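Local coordinates for paenibacillus xanthan lyase (Paenibacillus, PDB 6F2P), which cleaves xanthan by beta-elimination, releasing the terminal, often pyruvylated, mannose of its side chains, at residues R2-Y13 with I180-V191. Residues are numbered along the deposited sequence; the frame is centred on the assembly and turned at random.
Sequences RADEFDTLREKY and ISGILNKDSARV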
loop_
_atom_site.group_PDB
_atom_site.type_symbol
_atom_site.label_atom_id
_atom_site.label_comp_id
_atom_site.label_asym_id
_atom_site.label_seq_id
_atom_site.Cartn_x
_atom_site.Cartn_y
_atom_site.Cartn_z
ATOM N N ARG A 2 47.942 8.746 -8.806
ATOM C CA ARG A 2 48.945 7.801 -8.243
ATOM C C ARG A 2 49.510 8.201 -6.867
ATOM O O ARG A 2 50.065 7.370 -6.138
ATOM C CB ARG A 2 50.079 7.453 -9.224
ATOM C CG ARG A 2 50.897 6.214 -8.809
ATOM C CD ARG A 2 49.984 5.011 -8.537
ATOM N NE ARG A 2 50.726 3.778 -8.266
ATOM C CZ ARG A 2 50.578 3.032 -7.171
ATOM N NH1 ARG A 2 49.711 3.386 -6.231
ATOM N NH2 ARG A 2 51.298 1.926 -7.014
ATOM N N ALA A 3 49.365 9.475 -6.529
ATOM C CA ALA A 3 49.678 9.960 -5.200
ATOM C C ALA A 3 48.668 11.034 -4.868
ATOM O O ALA A 3 47.857 10.865 -3.959
ATOM C CB ALA A 3 51.108 10.508 -5.132
ATOM N N ASP A 4 48.686 12.118 -5.637
ATOM C CA ASP A 4 47.993 13.324 -5.212
ATOM C C ASP A 4 46.469 13.287 -5.277
ATOM O O ASP A 4 45.819 13.956 -4.479
ATOM C CB ASP A 4 48.581 14.578 -5.868
ATOM C CG ASP A 4 49.786 15.110 -5.108
ATOM O OD1 ASP A 4 49.592 15.877 -4.137
ATOM O OD2 ASP A 4 50.929 14.747 -5.467
ATOM N N GLU A 5 45.881 12.508 -6.181
ATOM C CA GLU A 5 44.422 12.429 -6.169
ATOM C C GLU A 5 43.968 11.640 -4.951
ATOM O O GLU A 5 42.982 11.981 -4.292
ATOM C CB GLU A 5 43.839 11.831 -7.447
ATOM C CG GLU A 5 42.312 11.908 -7.464
ATOM C CD GLU A 5 41.693 11.573 -8.808
ATOM O OE1 GLU A 5 42.440 11.362 -9.791
ATOM O OE2 GLU A 5 40.444 11.524 -8.877
ATOM N N PHE A 6 44.709 10.583 -4.653
ATOM C CA PHE A 6 44.508 9.840 -3.422
ATOM C C PHE A 6 44.752 10.721 -2.200
ATOM O O PHE A 6 43.953 10.718 -1.268
ATOM C CB PHE A 6 45.433 8.641 -3.398
ATOM C CG PHE A 6 45.196 7.679 -4.522
ATOM C CD1 PHE A 6 44.003 6.988 -4.617
ATOM C CD2 PHE A 6 46.169 7.454 -5.475
ATOM C CE1 PHE A 6 43.787 6.090 -5.645
ATOM C CE2 PHE A 6 45.958 6.558 -6.505
ATOM C CZ PHE A 6 44.766 5.873 -6.590
ATOM N N ASP A 7 45.843 11.484 -2.215
ATOM C CA ASP A 7 46.149 12.400 -1.121
ATOM C C ASP A 7 44.993 13.354 -0.876
ATOM O O ASP A 7 44.664 13.660 0.267
ATOM C CB ASP A 7 47.433 13.204 -1.393
ATOM C CG ASP A 7 48.676 12.324 -1.467
ATOM O OD1 ASP A 7 48.769 11.336 -0.701
ATOM O OD2 ASP A 7 49.559 12.614 -2.306
ATOM N N THR A 8 44.368 13.810 -1.955
ATOM C CA THR A 8 43.289 14.783 -1.855
ATOM C C THR A 8 42.057 14.173 -1.209
ATOM O O THR A 8 41.432 14.783 -0.332
ATOM C CB THR A 8 42.913 15.336 -3.233
ATOM O OG1 THR A 8 44.021 16.061 -3.767
ATOM C CG2 THR A 8 41.747 16.279 -3.110
ATOM N N LEU A 9 41.719 12.964 -1.651
ATOM C CA LEU A 9 40.579 12.240 -1.111
ATOM C C LEU A 9 40.824 11.902 0.353
ATOM O O LEU A 9 39.970 12.161 1.201
ATOM C CB LEU A 9 40.308 10.965 -1.911
ATOM C CG LEU A 9 39.803 11.162 -3.339
ATOM C CD1 LEU A 9 39.560 9.817 -4.012
ATOM C CD2 LEU A 9 38.539 12.001 -3.330
ATOM N N ARG A 10 42.001 11.344 0.642
ATOM C CA ARG A 10 42.369 10.977 2.007
ATOM C C ARG A 10 42.238 12.164 2.959
ATOM O O ARG A 10 41.777 12.013 4.092
ATOM C CB ARG A 10 43.785 10.397 2.070
ATOM C CG ARG A 10 44.153 9.856 3.453
ATOM C CD ARG A 10 45.642 9.527 3.599
ATOM N NE ARG A 10 46.476 10.709 3.382
ATOM C CZ ARG A 10 47.260 10.888 2.320
ATOM N NH1 ARG A 10 47.969 12.002 2.199
ATOM N NH2 ARG A 10 47.338 9.955 1.381
ATOM N N GLU A 11 42.609 13.348 2.486
ATOM C CA GLU A 11 42.540 14.544 3.319
ATOM C C GLU A 11 41.105 14.969 3.524
ATOM O O GLU A 11 40.729 15.455 4.595
ATOM C CB GLU A 11 43.352 15.674 2.702
ATOM C CG GLU A 11 44.850 15.459 2.818
ATOM C CD GLU A 11 45.650 16.368 1.911
ATOM O OE1 GLU A 11 45.046 17.208 1.209
ATOM O OE2 GLU A 11 46.890 16.238 1.900
ATOM N N LYS A 12 40.301 14.781 2.485
ATOM C CA LYS A 12 38.877 15.063 2.561
ATOM C C LYS A 12 38.219 14.151 3.600
ATOM O O LYS A 12 37.403 14.599 4.405
ATOM C CB LYS A 12 38.248 14.846 1.198
ATOM C CG LYS A 12 36.871 15.430 1.042
ATOM C CD LYS A 12 36.248 14.833 -0.194
ATOM C CE LYS A 12 35.051 15.618 -0.664
ATOM N NZ LYS A 12 34.800 15.270 -2.095
ATOM N N TYR A 13 38.604 12.875 3.592
ATOM C CA TYR A 13 38.029 11.872 4.489
ATOM C C TYR A 13 38.428 12.135 5.922
ATOM O O TYR A 13 37.595 12.083 6.830
ATOM C CB TYR A 13 38.493 10.465 4.099
ATOM C CG TYR A 13 37.759 9.362 4.832
ATOM C CD1 TYR A 13 36.384 9.239 4.718
ATOM C CD2 TYR A 13 38.437 8.438 5.617
ATOM C CE1 TYR A 13 35.695 8.237 5.374
ATOM C CE2 TYR A 13 37.755 7.424 6.279
ATOM C CZ TYR A 13 36.377 7.333 6.155
ATOM O OH TYR A 13 35.666 6.340 6.800
ATOM N N ILE A 180 37.574 2.742 0.962
ATOM C CA ILE A 180 38.483 3.515 1.798
ATOM C C ILE A 180 39.871 2.878 1.825
ATOM O O ILE A 180 40.878 3.582 1.760
ATOM C CB ILE A 180 37.945 3.749 3.216
ATOM C CG1 ILE A 180 36.573 4.432 3.155
ATOM C CG2 ILE A 180 38.932 4.599 4.030
ATOM C CD1 ILE A 180 36.489 5.532 2.147
ATOM N N SER A 181 39.933 1.551 1.882
ATOM C CA SER A 181 41.234 0.906 1.809
ATOM C C SER A 181 41.922 1.242 0.477
ATOM O O SER A 181 43.115 1.543 0.451
ATOM C CB SER A 181 41.154 -0.606 2.074
ATOM O OG SER A 181 40.212 -1.265 1.240
ATOM N N GLY A 182 41.160 1.242 -0.614
ATOM C CA GLY A 182 41.698 1.622 -1.908
ATOM C C GLY A 182 42.340 2.999 -1.889
ATOM O O GLY A 182 43.446 3.180 -2.384
ATOM N N ILE A 183 41.641 3.972 -1.319
ATOM C CA ILE A 183 42.154 5.330 -1.219
ATOM C C ILE A 183 43.437 5.387 -0.389
ATOM O O ILE A 183 44.426 6.015 -0.782
ATOM C CB ILE A 183 41.106 6.240 -0.582
ATOM C CG1 ILE A 183 39.924 6.414 -1.537
ATOM C CG2 ILE A 183 41.713 7.580 -0.210
ATOM C CD1 ILE A 183 38.877 7.393 -1.064
ATOM N N LEU A 184 43.412 4.721 0.762
ATOM C CA LEU A 184 44.564 4.683 1.645
ATOM C C LEU A 184 45.736 3.946 1.008
ATOM O O LEU A 184 46.893 4.333 1.196
ATOM C CB LEU A 184 44.197 4.027 2.976
ATOM C CG LEU A 184 43.166 4.777 3.813
ATOM C CD1 LEU A 184 42.873 3.998 5.077
ATOM C CD2 LEU A 184 43.638 6.189 4.131
ATOM N N ASN A 185 45.434 2.889 0.252
ATOM C CA ASN A 185 46.478 2.077 -0.363
ATOM C C ASN A 185 46.827 2.524 -1.780
ATOM O O ASN A 185 47.603 1.865 -2.477
ATOM C CB ASN A 185 46.087 0.604 -0.379
ATOM C CG ASN A 185 47.279 -0.304 -0.579
ATOM O OD1 ASN A 185 48.360 -0.031 -0.061
ATOM N ND2 ASN A 185 47.099 -1.369 -1.357
ATOM N N LYS A 186 46.244 3.646 -2.196
ATOM C CA LYS A 186 46.492 4.220 -3.522
ATOM C C LYS A 186 46.296 3.196 -4.648
ATOM O O LYS A 186 47.160 3.004 -5.499
ATOM C CB LYS A 186 47.878 4.884 -3.567
ATOM C CG LYS A 186 48.025 5.965 -2.501
ATOM C CD LYS A 186 49.125 6.982 -2.774
ATOM C CE LYS A 186 49.047 8.110 -1.748
ATOM N NZ LYS A 186 49.930 9.284 -2.006
ATOM N N ASP A 187 45.138 2.549 -4.632
ATOM C CA ASP A 187 44.831 1.450 -5.531
ATOM C C ASP A 187 43.545 1.796 -6.303
ATOM O O ASP A 187 42.440 1.461 -5.867
ATOM C CB ASP A 187 44.634 0.194 -4.685
ATOM C CG ASP A 187 44.420 -1.059 -5.515
ATOM O OD1 ASP A 187 44.184 -0.951 -6.741
ATOM O OD2 ASP A 187 44.467 -2.167 -4.924
ATOM N N SER A 188 43.688 2.474 -7.441
ATOM C CA SER A 188 42.532 2.910 -8.243
ATOM C C SER A 188 41.513 1.804 -8.515
ATOM O O SER A 188 40.309 2.011 -8.363
ATOM C CB SER A 188 42.981 3.527 -9.571
ATOM O OG SER A 188 43.765 2.614 -10.318
ATOM N N ALA A 189 41.996 0.630 -8.906
ATOM C CA ALA A 189 41.112 -0.498 -9.173
ATOM C C ALA A 189 40.252 -0.834 -7.953
ATOM O O ALA A 189 39.054 -1.115 -8.074
ATOM C CB ALA A 189 41.919 -1.708 -9.608
ATOM N N ARG A 190 40.872 -0.782 -6.780
ATOM C CA ARG A 190 40.199 -1.116 -5.534
ATOM C C ARG A 190 39.143 -0.061 -5.201
ATOM O O ARG A 190 38.035 -0.405 -4.779
ATOM C CB ARG A 190 41.229 -1.280 -4.405
ATOM C CG ARG A 190 40.662 -1.474 -3.017
ATOM C CD ARG A 190 40.637 -2.922 -2.581
ATOM N NE ARG A 190 40.402 -3.015 -1.141
ATOM C CZ ARG A 190 39.975 -4.107 -0.511
ATOM N NH1 ARG A 190 39.723 -5.221 -1.191
ATOM N NH2 ARG A 190 39.796 -4.078 0.805
ATOM N N VAL A 191 39.466 1.215 -5.411
ATOM C CA VAL A 191 38.484 2.277 -5.193
ATOM C C VAL A 191 37.303 2.142 -6.157
ATOM O O VAL A 191 36.141 2.351 -5.787
ATOM C CB VAL A 191 39.088 3.674 -5.380
ATOM C CG1 VAL A 191 38.071 4.740 -5.014
ATOM C CG2 VAL A 191 40.341 3.830 -4.539
HETATM O O HOH W 1 46.340 7.611 0.451
#
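D7 OD1 is gripped by three donors from two side chains. K186 NZ reaches it at 2.7 Å, on the syn side but well out of the carboxylate plane, while R10 turns both terminal nitrogens onto the same oxygen, NH2 taking the anti lone pair. The K186 chain runs extended beyond CG, over A3, whose carbonyl O also accepts from NZ at 3.3 Å, from above the carbonyl plane. R10 NH2 lies 4.3 Å from K186 NZ, a closeness that the shared carboxylate probably favours. A water bridges R10 NH2 to I183 O.

The base of the same lysine covers F6: K186 CA stands 3.6 Å from the ring centroid, 3° off the normal, a CH-pi contact. With positive phi, K186 is the C-prime residue of the Schellman motif that ends helix 168-184. Losing NZ and CG to an alanine here is likely to leave D7 with R10 alone in this network, A3 O one donor short and the F6 ring margin less covered.

F6 enters as a knob among G182, I183, S188 and V191. Further along, L9 CD1 meets I183 CD1 at 3.9 Å, and Y13 takes I180 over one ring face, its OH bonded to D136. Segments 4-13 and 180-184, their N-to-C directions 126° apart, thus join helices 4-18 and 168-184 within the alpha-helical domain, with helices 123-141 and 229-244 packed around the pair.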